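Local coordinates for protein five-membered-cyclitol-phosphate synthase (Streptomyces citricolor, PDB 6K96) that is a tetrameric, NAD-binding cyclitol-phosphate synthase related to the myo-inositol-1-phosphate synthases, at residues B[152-157]-B[177-182]; B[162-167]-B[326-331]; B[189-194]-B[211-216]; B[265-270]-B[285-290]; B[318-323]-B[342-347]. All coordinates share one frame; numbering follows the deposited sequence.

Interaction 1. Residues B[152-157]-B[177-182]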
# COMPACT_ATOMS: atom_id res chain seq x y z
N VAL B 152 -18.94 44.43 -3.92
CA VAL B 152 -18.65 43.13 -4.59
C VAL B 152 -18.59 42.00 -3.54
O VAL B 152 -17.91 42.15 -2.49
CB VAL B 152 -17.38 43.29 -5.43
CG1 VAL B 152 -16.80 41.94 -5.84
CG2 VAL B 152 -17.60 44.18 -6.65
N ALA B 153 -19.29 40.89 -3.77
CA ALA B 153 -19.29 39.69 -2.89
C ALA B 153 -17.84 39.21 -2.66
O ALA B 153 -17.02 39.28 -3.60
CB ALA B 153 -20.15 38.58 -3.50
N PHE B 154 -17.54 38.73 -1.45
CA PHE B 154 -16.19 38.25 -1.07
C PHE B 154 -16.20 36.76 -0.70
O PHE B 154 -17.01 36.35 0.16
CB PHE B 154 -15.68 38.99 0.16
CG PHE B 154 -14.21 38.87 0.38
CD1 PHE B 154 -13.31 39.53 -0.45
CD2 PHE B 154 -13.71 38.13 1.44
CE1 PHE B 154 -11.95 39.47 -0.20
CE2 PHE B 154 -12.34 38.03 1.66
CZ PHE B 154 -11.46 38.71 0.84
N VAL B 155 -15.23 35.99 -1.21
CA VAL B 155 -15.04 34.55 -0.87
C VAL B 155 -13.66 34.33 -0.27
O VAL B 155 -12.68 34.48 -1.00
CB VAL B 155 -15.23 33.64 -2.11
CG1 VAL B 155 -14.85 32.19 -1.81
CG2 VAL B 155 -16.65 33.70 -2.66
N ASN B 156 -13.59 33.87 0.97
CA ASN B 156 -12.31 33.56 1.67
C ASN B 156 -11.95 32.06 1.57
O ASN B 156 -12.48 31.25 2.41
CB ASN B 156 -12.39 34.01 3.12
CG ASN B 156 -11.07 33.80 3.81
OD1 ASN B 156 -10.07 33.60 3.16
ND2 ASN B 156 -11.05 33.88 5.12
N CYS B 157 -11.00 31.69 0.70
CA CYS B 157 -10.40 30.33 0.67
C CYS B 157 -9.55 29.99 1.91
O CYS B 157 -9.30 28.72 2.08
CB CYS B 157 -9.37 30.13 -0.43
SG CYS B 157 -10.09 30.31 -2.05
N VAL B 177 -24.55 42.57 0.75
CA VAL B 177 -23.37 41.99 0.04
C VAL B 177 -23.05 40.66 0.72
O VAL B 177 -22.97 40.60 1.95
CB VAL B 177 -22.14 42.93 0.05
CG1 VAL B 177 -20.92 42.27 -0.57
CG2 VAL B 177 -22.40 44.24 -0.66
N PRO B 178 -22.86 39.57 -0.08
CA PRO B 178 -22.50 38.26 0.46
C PRO B 178 -21.04 38.26 0.89
O PRO B 178 -20.20 38.80 0.20
CB PRO B 178 -22.73 37.26 -0.69
CG PRO B 178 -23.31 38.07 -1.83
CD PRO B 178 -22.97 39.52 -1.55
N LEU B 179 -20.78 37.61 2.03
CA LEU B 179 -19.42 37.34 2.56
C LEU B 179 -19.34 35.85 2.89
O LEU B 179 -20.06 35.39 3.80
CB LEU B 179 -19.18 38.23 3.80
CG LEU B 179 -17.84 38.06 4.52
CD1 LEU B 179 -16.68 38.62 3.70
CD2 LEU B 179 -17.86 38.73 5.89
N ILE B 180 -18.50 35.11 2.17
CA ILE B 180 -18.49 33.61 2.20
C ILE B 180 -17.13 33.15 2.71
O ILE B 180 -16.12 33.40 2.05
CB ILE B 180 -18.82 33.05 0.80
CG1 ILE B 180 -20.10 33.69 0.26
CG2 ILE B 180 -18.90 31.53 0.82
CD1 ILE B 180 -21.34 33.47 1.10
N GLY B 181 -17.14 32.51 3.87
CA GLY B 181 -15.90 32.13 4.55
C GLY B 181 -16.20 31.54 5.91
O GLY B 181 -17.35 31.55 6.32
N ASP B 182 -15.16 30.98 6.55
CA ASP B 182 -13.80 31.00 6.01
C ASP B 182 -13.21 29.59 5.82
O ASP B 182 -13.65 28.65 6.47
CB ASP B 182 -12.86 31.78 6.93
CG ASP B 182 -13.37 33.16 7.28
OD1 ASP B 182 -13.73 33.88 6.35
OD2 ASP B 182 -13.45 33.47 8.48
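Asn-156 and Asp-182 meet where strand 153-156 ends, and their side-chain amide and carboxylate cross with the planes 58° apart. CG of Asn-156 lies anti to its backbone N (chi1 -176°), and from there ND2 donates to Asp-182 OD1 at 2.9 Å. That oxygen lies nearly in the amide plane, whereas the donor stands above the carboxylate plane. The same OD1 accepts the backbone N-H of Ala-163 and OD2 that of Val-162, so both oxygens of this buried acid are satisfied; Asn-156 OD1 in turn takes the N-H of Thr-158. Between the strands the backbone runs in parallel register: Ile-180 N donates to Phe-154 O at 2.8 Å and Asn-156 N to Ile-180 O at 2.8 Å, while Pro-178 O receives Phe-154 N. The strands belong to a beta-alpha-beta crossover, strand 153-156, helix 166-174 and strand 179-180, at one margin of the six-stranded parallel sheet of a Rossmann-type NAD-binding domain; Cys-157, just past the first strand, touches the bound NAD. On one face Phe-154 and Leu-179 lie side by side and point the same way. Leu-179 CD1 sits 3.7 Å from Phe-154 CB and approaches the ring obliquely at CD2, and Phe-172 of the crossover helix packs on both residues. The opposite face carries Val-155 and Ile-180, a looser pair in which CG2 of the valine comes 4.1 Å from CB of the isoleucine, and both touch Leu-303 of helix 292-313. Near the start of the strands, the CB of Ala-153 rests against the Pro-178 ring, 3.6 Å from CD.

Interaction 2. Residues B[162-167]-B[326-331]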
# COMPACT_ATOMS: atom_id res chain seq x y z
N VAL B 162 -12.18 36.49 8.47
CA VAL B 162 -12.93 37.48 7.65
C VAL B 162 -14.43 37.32 7.92
O VAL B 162 -15.03 38.16 8.61
CB VAL B 162 -12.63 37.39 6.14
CG1 VAL B 162 -13.24 38.56 5.37
CG2 VAL B 162 -11.15 37.30 5.85
N ALA B 163 -15.05 36.27 7.39
CA ALA B 163 -16.48 35.99 7.68
C ALA B 163 -16.62 35.79 9.18
O ALA B 163 -17.70 35.97 9.67
CB ALA B 163 -17.00 34.81 6.92
N ARG B 164 -15.54 35.47 9.88
CA ARG B 164 -15.68 35.11 11.32
C ARG B 164 -15.55 36.34 12.23
O ARG B 164 -15.86 36.18 13.45
CB ARG B 164 -14.69 34.00 11.70
CG ARG B 164 -15.31 32.60 11.64
CD ARG B 164 -14.30 31.49 11.73
NE ARG B 164 -13.17 31.88 10.93
CZ ARG B 164 -11.94 31.45 11.09
NH1 ARG B 164 -11.67 30.58 12.04
NH2 ARG B 164 -10.97 31.86 10.27
N THR B 165 -15.08 37.50 11.72
CA THR B 165 -15.06 38.76 12.51
C THR B 165 -16.48 39.34 12.49
O THR B 165 -16.91 39.90 11.48
CB THR B 165 -13.96 39.78 12.12
OG1 THR B 165 -14.61 40.90 11.50
CG2 THR B 165 -12.84 39.23 11.25
N PRO B 166 -17.23 39.25 13.61
CA PRO B 166 -18.66 39.59 13.61
C PRO B 166 -19.01 41.02 13.11
O PRO B 166 -20.05 41.20 12.53
CB PRO B 166 -19.08 39.44 15.09
CG PRO B 166 -17.96 38.63 15.75
CD PRO B 166 -16.71 38.94 14.96
N GLU B 167 -18.15 42.02 13.32
CA GLU B 167 -18.47 43.40 12.86
C GLU B 167 -18.28 43.53 11.34
O GLU B 167 -19.03 44.27 10.71
CB GLU B 167 -17.65 44.45 13.63
CG GLU B 167 -18.24 44.80 15.00
CD GLU B 167 -18.83 46.22 15.11
OE1 GLU B 167 -18.26 47.06 15.90
OE2 GLU B 167 -19.85 46.50 14.42
N LEU B 326 -16.66 24.42 3.84
CA LEU B 326 -15.81 25.38 4.60
C LEU B 326 -15.35 24.69 5.89
O LEU B 326 -16.19 23.98 6.50
CB LEU B 326 -16.61 26.63 4.94
CG LEU B 326 -16.80 27.64 3.82
CD1 LEU B 326 -17.69 28.78 4.25
CD2 LEU B 326 -15.49 28.18 3.30
N LYS B 327 -14.11 24.93 6.32
CA LYS B 327 -13.64 24.51 7.67
C LYS B 327 -14.23 25.43 8.75
O LYS B 327 -14.60 24.89 9.80
CB LYS B 327 -12.12 24.36 7.72
CG LYS B 327 -11.60 23.28 6.79
CD LYS B 327 -10.67 22.24 7.37
CE LYS B 327 -9.25 22.39 6.89
NZ LYS B 327 -8.63 23.60 7.49
N SER B 328 -14.38 26.73 8.50
CA SER B 328 -14.62 27.76 9.55
C SER B 328 -15.70 28.73 9.11
O SER B 328 -15.47 29.92 8.94
CB SER B 328 -13.32 28.48 9.83
OG SER B 328 -12.26 27.55 10.10
N PRO B 329 -16.94 28.24 8.89
CA PRO B 329 -18.00 29.06 8.35
C PRO B 329 -18.37 30.03 9.45
O PRO B 329 -18.27 29.62 10.58
CB PRO B 329 -19.17 28.09 8.14
CG PRO B 329 -18.92 27.00 9.15
CD PRO B 329 -17.40 26.86 9.15
N ALA B 330 -18.81 31.23 9.08
CA ALA B 330 -19.40 32.19 10.01
C ALA B 330 -20.48 31.46 10.83
O ALA B 330 -21.36 30.79 10.23
CB ALA B 330 -19.93 33.35 9.22
N GLY B 331 -20.40 31.56 12.17
CA GLY B 331 -21.41 31.05 13.11
C GLY B 331 -21.05 29.66 13.62
O GLY B 331 -21.67 29.19 14.59
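Arg-164 runs its side chain past Ser-328, joining the turn that leads into helix 166-174 to the loop between helices 292-313 and 338-353. CB starts beside the loop rather than aimed at it. CG already comes near the backbone, 3.8 Å from Ser-328 O, and CD comes closer to the same oxygen, at 3.4 Å. A bend at chi3 (-41°) then sets NE 3.6 Å from Ser-328 CB. Beyond it the guanidinium lies flat against that methylene: Ser-328 CB stands over one face, displaced toward the rim, with NH1 at 3.5 Å and CZ equally near. NE forms a salt bridge with Asp-182 OD2, and NH2 donates to the carbonyl oxygen of Pro-159. Beside this, the methyl groups of Ala-163 and Ala-330 touch at 4.0 Å, and Ala-330 CB also meets Ala-163 O at 3.5 Å. Since no hydrogen bond passes between 162-167 and 326-331, the contact itself is van der Waals packing, of a charged plane on the Ser-328 methylene and of two methyls on each other. The salt bridge and the Pro-159 bond probably fix the rotation of the guanidinium, so that its face rather than its N-H groups is offered to Ser-328.

Interaction 3. Residues B[189-194]-B[211-216]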
# COMPACT_ATOMS: atom_id res chain seq x y z
N GLY B 189 -10.59 15.45 1.19
CA GLY B 189 -9.37 15.77 1.94
C GLY B 189 -8.90 14.60 2.73
O GLY B 189 -9.73 13.79 3.11
N THR B 190 -7.60 14.60 2.99
CA THR B 190 -6.90 13.59 3.80
C THR B 190 -7.73 13.30 5.04
O THR B 190 -7.88 12.08 5.41
CB THR B 190 -5.52 14.14 4.12
OG1 THR B 190 -4.97 14.69 2.92
CG2 THR B 190 -4.63 13.07 4.70
N SER B 191 -8.18 14.38 5.70
CA SER B 191 -8.67 14.34 7.10
C SER B 191 -10.07 13.72 7.13
O SER B 191 -10.39 12.98 8.10
CB SER B 191 -8.54 15.72 7.77
OG SER B 191 -7.28 15.85 8.51
N VAL B 192 -10.91 13.99 6.13
CA VAL B 192 -12.24 13.35 6.09
C VAL B 192 -12.04 11.85 5.85
O VAL B 192 -12.75 11.09 6.49
CB VAL B 192 -13.18 13.99 5.05
CG1 VAL B 192 -12.74 13.72 3.59
CG2 VAL B 192 -14.60 13.50 5.26
N VAL B 193 -11.07 11.42 5.05
CA VAL B 193 -10.80 9.96 4.91
C VAL B 193 -10.31 9.40 6.24
O VAL B 193 -10.81 8.40 6.66
CB VAL B 193 -9.78 9.57 3.82
CG1 VAL B 193 -9.59 8.07 3.80
CG2 VAL B 193 -10.17 10.09 2.46
N HIS B 194 -9.30 10.01 6.85
CA HIS B 194 -8.75 9.46 8.12
C HIS B 194 -9.87 9.34 9.15
O HIS B 194 -10.01 8.30 9.82
CB HIS B 194 -7.60 10.34 8.61
CG HIS B 194 -6.79 9.72 9.69
ND1 HIS B 194 -5.58 10.23 10.04
CD2 HIS B 194 -6.96 8.60 10.42
CE1 HIS B 194 -5.04 9.46 10.96
NE2 HIS B 194 -5.86 8.46 11.20
N SER B 211 -2.44 5.43 15.33
CA SER B 211 -2.67 5.85 13.92
C SER B 211 -1.67 6.95 13.56
O SER B 211 -1.18 7.55 14.44
CB SER B 211 -4.14 6.19 13.64
OG SER B 211 -4.35 6.60 12.29
N TYR B 212 -1.28 7.06 12.31
CA TYR B 212 -0.56 8.23 11.77
C TYR B 212 -1.15 8.56 10.41
O TYR B 212 -1.70 7.70 9.71
CB TYR B 212 0.97 8.08 11.73
CG TYR B 212 1.54 6.87 11.04
CD1 TYR B 212 1.71 6.88 9.68
CD2 TYR B 212 1.89 5.72 11.74
CE1 TYR B 212 2.20 5.76 8.99
CE2 TYR B 212 2.38 4.61 11.09
CZ TYR B 212 2.54 4.63 9.71
OH TYR B 212 3.00 3.55 9.01
N GLN B 213 -1.01 9.83 10.09
CA GLN B 213 -1.36 10.47 8.81
C GLN B 213 -0.12 11.27 8.42
O GLN B 213 0.32 12.02 9.26
CB GLN B 213 -2.57 11.36 9.06
CG GLN B 213 -2.81 12.40 7.98
CD GLN B 213 -4.05 13.25 8.18
OE1 GLN B 213 -4.18 14.28 7.52
NE2 GLN B 213 -4.97 12.81 9.04
N LEU B 214 0.43 11.08 7.22
CA LEU B 214 1.43 12.03 6.69
C LEU B 214 1.07 12.42 5.28
O LEU B 214 0.50 11.58 4.64
CB LEU B 214 2.84 11.46 6.81
CG LEU B 214 3.06 10.01 6.38
CD1 LEU B 214 3.91 10.00 5.12
CD2 LEU B 214 3.83 9.30 7.51
N ASN B 215 1.40 13.66 4.88
CA ASN B 215 1.08 14.29 3.57
C ASN B 215 2.39 14.71 2.90
O ASN B 215 3.41 14.87 3.59
CB ASN B 215 0.09 15.45 3.72
CG ASN B 215 -1.17 15.06 4.46
OD1 ASN B 215 -2.23 14.82 3.85
ND2 ASN B 215 -1.07 14.96 5.78
N LEU B 216 2.41 14.69 1.56
CA LEU B 216 3.58 15.08 0.73
C LEU B 216 3.02 16.02 -0.31
O LEU B 216 1.93 15.75 -0.73
CB LEU B 216 4.21 13.85 0.04
CG LEU B 216 4.57 12.66 0.91
CD1 LEU B 216 5.01 11.46 0.04
CD2 LEU B 216 5.69 13.04 1.88
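Where helix 190-203 packs on the mixed sheet, His-194 is clasped between two side chains of strand 207-217, Gln-213 and Ser-211. Gln-213 NE2 donates to ND1 of His-194 at 2.8 Å, arriving almost in the ring plane although the amide itself is turned 53° from the ring. On the far side of the imidazole NE2 donates to Ser-211 OG at 2.6 Å, tilted somewhat from the ring plane, and that hydroxyl also bonds the carbonyl oxygen of Asn-271. Both imidazole bonds are clearly bent at the hydrogen. CG of His-194 is anti to the backbone N (chi1 -167°), which carries CG toward the strand. The segments run nearly antiparallel, their axes 159° apart with a closest approach of 10.2 Å. Alternate strand residues, Ser-211, Gln-213 and Asn-215, turn polar groups to the helix. Tyr-212 and Leu-214 face away and pack on Leu-216 of a second subunit. One helical turn back, Thr-190 and Asn-215 reach toward each other tip to tip: OG1 donates to OD1 at 2.9 Å, nearly in line with the C=O bond. Gln-213 OE1, lying 3.6 Å from Ser-191 OG, takes a hydrogen bond from Lys-236 NZ.

Interaction 4. Residues B[265-270]-B[285-290]; sequences HKVAML and DLKLKV
The carbonyl oxygen of Leu-270 is gripped twice: Leu-286 N donates to it at 3.0 Å from above the carbonyl plane, and a water donates to it at 2.8 Å. That water also lies beside the carboxylate of Asp-285, whose OD1 accepts from Asn-271 ND2. From here the antiparallel hairpin proceeds in regular register, with hydrogen-bonded pairs at Leu-270 and Leu-286, Ala-268 and Leu-288, and Lys-266 and Val-290, each joined by two backbone bonds. On the face of these pairs, Leu-270 holds CG between its backbone N and carbonyl carbon (chi1 71°), which sets that carbon 3.8 Å from Leu-286 CB. Next to it Ala-268 CB and Leu-288 CB touch at 3.7 Å. The other face mixes aliphatic and charged groups. Val-267 sits between two lysine stems, CG1 being 3.9 Å from Lys-287 CE and CG2 4.0 Å from Lys-289 CE. Lys-289 bends near its tip and brings NZ over one face of the His-265 ring, toward the rim and 3.3 Å from ND1, while Val-290 O lies at the ring edge. Asp-285 OD1 also forms a salt bridge with Lys-287 of a second subunit; the reciprocal pair is long and weak. Thr-190, Val-193, His-194 and Leu-197 of helix 190-203 pack on the face bearing Ala-268, Leu-270 and Leu-286. Strand 207-217 flanks 265-270 within the same sheet, and across 285-290 an antiparallel strand of a third subunit extends it over the interface.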
# COMPACT_ATOMS: atom_id res chain seq x y z
N HIS B 265 0.34 17.86 -7.16
CA HIS B 265 -0.19 16.61 -6.57
C HIS B 265 -0.03 16.59 -5.06
O HIS B 265 0.95 17.07 -4.59
CB HIS B 265 0.50 15.35 -7.09
CG HIS B 265 -0.02 14.91 -8.40
ND1 HIS B 265 0.82 14.68 -9.44
CD2 HIS B 265 -1.28 14.69 -8.83
CE1 HIS B 265 0.11 14.29 -10.51
NE2 HIS B 265 -1.20 14.31 -10.17
N LYS B 266 -0.94 15.99 -4.33
CA LYS B 266 -0.74 15.80 -2.88
C LYS B 266 -0.94 14.31 -2.60
O LYS B 266 -1.92 13.78 -3.08
CB LYS B 266 -1.68 16.72 -2.09
CG LYS B 266 -1.98 16.24 -0.68
CD LYS B 266 -2.56 17.30 0.23
CE LYS B 266 -1.46 18.08 0.90
NZ LYS B 266 -2.03 18.88 2.01
N VAL B 267 -0.08 13.71 -1.79
CA VAL B 267 -0.13 12.29 -1.40
C VAL B 267 -0.35 12.24 0.09
O VAL B 267 0.24 13.00 0.74
CB VAL B 267 1.16 11.55 -1.76
CG1 VAL B 267 1.16 10.19 -1.10
CG2 VAL B 267 1.33 11.42 -3.26
N ALA B 268 -1.19 11.33 0.57
CA ALA B 268 -1.47 11.08 1.98
C ALA B 268 -1.21 9.60 2.25
O ALA B 268 -1.36 8.87 1.37
CB ALA B 268 -2.90 11.38 2.21
N MET B 269 -0.66 9.23 3.38
CA MET B 269 -0.40 7.83 3.71
C MET B 269 -0.96 7.68 5.10
O MET B 269 -0.71 8.60 5.91
CB MET B 269 1.08 7.46 3.67
CG MET B 269 1.44 6.76 2.40
SD MET B 269 2.84 7.57 1.55
CE MET B 269 4.03 7.74 2.87
N LEU B 270 -1.80 6.69 5.35
CA LEU B 270 -2.26 6.58 6.74
C LEU B 270 -2.18 5.13 7.19
O LEU B 270 -1.95 4.25 6.34
CB LEU B 270 -3.59 7.32 6.93
CG LEU B 270 -4.83 6.74 6.30
CD1 LEU B 270 -5.29 5.57 7.16
CD2 LEU B 270 -5.92 7.81 6.14
N ASP B 285 -3.75 0.20 6.09
CA ASP B 285 -2.71 0.98 5.40
C ASP B 285 -3.44 1.63 4.24
O ASP B 285 -4.17 0.92 3.60
CB ASP B 285 -1.55 0.06 5.03
CG ASP B 285 -0.65 -0.22 6.23
OD1 ASP B 285 -0.30 0.78 6.98
OD2 ASP B 285 -0.31 -1.42 6.46
N LEU B 286 -3.33 2.93 4.02
CA LEU B 286 -4.05 3.60 2.92
C LEU B 286 -3.08 4.58 2.22
O LEU B 286 -2.19 5.06 2.88
CB LEU B 286 -5.32 4.26 3.45
CG LEU B 286 -6.10 5.06 2.41
CD1 LEU B 286 -7.59 5.10 2.76
CD2 LEU B 286 -5.61 6.47 2.25
N LYS B 287 -3.14 4.69 0.88
CA LYS B 287 -2.53 5.80 0.13
C LYS B 287 -3.64 6.58 -0.58
O LYS B 287 -4.52 5.92 -1.09
CB LYS B 287 -1.50 5.29 -0.85
CG LYS B 287 -0.93 6.41 -1.68
CD LYS B 287 0.20 6.02 -2.54
CE LYS B 287 0.57 7.16 -3.46
NZ LYS B 287 1.43 6.70 -4.57
N LEU B 288 -3.60 7.91 -0.54
CA LEU B 288 -4.49 8.84 -1.25
C LEU B 288 -3.63 9.65 -2.19
O LEU B 288 -2.59 10.09 -1.73
CB LEU B 288 -5.19 9.70 -0.22
CG LEU B 288 -6.00 10.86 -0.77
CD1 LEU B 288 -6.99 10.40 -1.81
CD2 LEU B 288 -6.72 11.62 0.34
N LYS B 289 -3.94 9.68 -3.49
CA LYS B 289 -3.30 10.66 -4.40
C LYS B 289 -4.41 11.55 -4.92
O LYS B 289 -5.42 10.96 -5.25
CB LYS B 289 -2.49 9.99 -5.50
CG LYS B 289 -1.47 10.91 -6.16
CD LYS B 289 -0.54 10.20 -7.10
CE LYS B 289 0.86 10.78 -7.13
NZ LYS B 289 1.14 11.57 -8.36
N VAL B 290 -4.24 12.89 -4.96
CA VAL B 290 -5.20 13.85 -5.57
C VAL B 290 -4.45 14.98 -6.27
O VAL B 290 -3.24 15.18 -6.00
CB VAL B 290 -6.12 14.39 -4.48
CG1 VAL B 290 -6.88 13.28 -3.80
CG2 VAL B 290 -5.38 15.22 -3.45
O HOH W 1 0.47 2.86 5.97

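Interaction 5. Residues B[318-323]-B[342-347]; sequences FSAAAV and AEAYRQ
A chi1 of -94° in Tyr-345, with chi2 of -59° setting the tilt of its ring, turns one aromatic face to the methyl group of Ala-321. The result is a CH-pi contact: CB stands 3.6 Å from the ring centroid and only 5° off the normal, nearly centred over the six carbons. The methyl comes from a 3-10 segment that begins at Ala-320, in the connection between helices 292-313 and 338-353, and the ring from the second of those helices. An ST turn opens the 3-10 segment: Ser-319 OG accepts the backbone N-H of Ala-321 at 3.2 Å, which ties down the residue whose methyl meets the ring. One residue before the tyrosine, Ala-344 fills the remainder of the contact. Its CB points to the loop and comes 3.5 Å from Ala-321 N, with Ala-320 CB at 3.9 Å and Ala-321 CB at 4.1 Å. Small side chains on both sides thus allow a close approach of loop and helix, the CA atoms of Ala-321 and Ala-344 being the nearest pair across the contact. Ile-306 of helix 292-313 touches Ser-319, Ala-321 and Tyr-345 alike, so that the loop and the later helix share one apolar neighbour. The phenol oxygen makes a weak hydrogen bond to Asp-302 on that same helix. On the side of the ring that carries the Ala-321 methyl, the carbonyl oxygen of Ala-321 comes within 3.3 Å of Tyr-345 CE2.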
# COMPACT_ATOMS: atom_id res chain seq x y z
N PHE B 318 -23.57 35.87 5.33
CA PHE B 318 -23.14 34.46 5.15
C PHE B 318 -24.33 33.64 4.62
O PHE B 318 -25.47 33.82 5.09
CB PHE B 318 -22.57 33.92 6.46
CG PHE B 318 -22.06 32.52 6.29
CD1 PHE B 318 -20.92 32.29 5.55
CD2 PHE B 318 -22.77 31.44 6.80
CE1 PHE B 318 -20.47 30.98 5.37
CE2 PHE B 318 -22.32 30.14 6.60
CZ PHE B 318 -21.16 29.92 5.91
N SER B 319 -24.08 32.77 3.64
CA SER B 319 -25.09 31.79 3.17
C SER B 319 -24.81 30.45 3.86
O SER B 319 -23.62 30.02 3.87
CB SER B 319 -25.15 31.63 1.68
OG SER B 319 -26.06 30.57 1.37
N ALA B 320 -25.86 29.82 4.38
CA ALA B 320 -25.73 28.50 5.00
C ALA B 320 -25.43 27.43 3.92
O ALA B 320 -24.87 26.39 4.26
CB ALA B 320 -26.97 28.23 5.81
N ALA B 321 -25.69 27.69 2.64
CA ALA B 321 -25.37 26.72 1.56
C ALA B 321 -23.87 26.49 1.50
O ALA B 321 -23.45 25.59 0.81
CB ALA B 321 -25.86 27.22 0.22
N ALA B 322 -23.06 27.36 2.11
CA ALA B 322 -21.59 27.30 1.96
C ALA B 322 -21.00 26.38 3.02
O ALA B 322 -19.79 26.13 2.96
CB ALA B 322 -21.00 28.67 2.08
N VAL B 323 -21.81 25.88 3.95
CA VAL B 323 -21.27 25.33 5.23
C VAL B 323 -20.48 24.04 4.94
O VAL B 323 -19.34 23.88 5.45
CB VAL B 323 -22.39 25.19 6.28
CG1 VAL B 323 -21.97 24.36 7.47
CG2 VAL B 323 -22.87 26.54 6.73
N ALA B 342 -29.21 22.47 2.95
CA ALA B 342 -30.25 22.14 1.94
C ALA B 342 -31.31 23.26 1.80
O ALA B 342 -31.56 23.67 0.66
CB ALA B 342 -30.87 20.81 2.31
N GLU B 343 -31.88 23.75 2.91
CA GLU B 343 -32.91 24.84 2.96
C GLU B 343 -32.38 26.07 2.20
O GLU B 343 -33.09 26.59 1.33
CB GLU B 343 -33.24 25.18 4.41
CG GLU B 343 -34.49 26.01 4.63
CD GLU B 343 -34.88 26.30 6.09
OE1 GLU B 343 -36.09 26.10 6.45
OE2 GLU B 343 -33.99 26.73 6.87
N ALA B 344 -31.14 26.46 2.49
CA ALA B 344 -30.42 27.58 1.84
C ALA B 344 -30.21 27.33 0.34
O ALA B 344 -30.39 28.26 -0.42
CB ALA B 344 -29.15 27.82 2.61
N TYR B 345 -29.82 26.13 -0.11
CA TYR B 345 -29.65 25.78 -1.56
C TYR B 345 -30.99 25.87 -2.31
O TYR B 345 -31.09 26.50 -3.37
CB TYR B 345 -29.08 24.37 -1.76
CG TYR B 345 -27.58 24.35 -1.91
CD1 TYR B 345 -26.98 25.06 -2.94
CD2 TYR B 345 -26.77 23.69 -1.00
CE1 TYR B 345 -25.61 25.11 -3.09
CE2 TYR B 345 -25.39 23.75 -1.11
CZ TYR B 345 -24.82 24.43 -2.18
OH TYR B 345 -23.46 24.47 -2.36
N ARG B 346 -32.00 25.23 -1.74
CA ARG B 346 -33.37 25.13 -2.31
C ARG B 346 -33.99 26.54 -2.39
O ARG B 346 -34.49 26.89 -3.49
CB ARG B 346 -34.14 24.12 -1.46
CG ARG B 346 -35.55 23.81 -1.91
CD ARG B 346 -36.28 23.08 -0.80
NE ARG B 346 -36.27 23.79 0.47
CZ ARG B 346 -36.95 24.93 0.74
NH1 ARG B 346 -37.71 25.54 -0.17
NH2 ARG B 346 -36.83 25.45 1.95
N GLN B 347 -33.90 27.33 -1.30
CA GLN B 347 -34.41 28.72 -1.27
C GLN B 347 -33.63 29.56 -2.29
O GLN B 347 -34.26 30.32 -3.04
CB GLN B 347 -34.38 29.29 0.15
CG GLN B 347 -35.49 28.74 1.06
CD GLN B 347 -35.47 29.34 2.45
OE1 GLN B 347 -36.03 28.76 3.39
NE2 GLN B 347 -34.84 30.50 2.60

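In the fold
The five contacts fall into two groups on the two lobes of the chain. Interactions 1, 2 and 5 lie together, their centres 10 to 15 Å apart and each touching the others: Asp-182 joins the first two, and Phe-318 packs on segments of both. Interactions 3 and 4, with centres about 7 Å apart, share the mixed sheet through neighbouring strands 207-217 and 265-275. Centres of different groups are about 25 to 31 Å apart. Along the chain, interaction 1 precedes 3 and 4, both nested in the loop closed by interaction 2, which also crosses interaction 5. Late residues therefore return to pack against the lobe with the parallel sheet, while the inserted sheet meets neighbouring subunits.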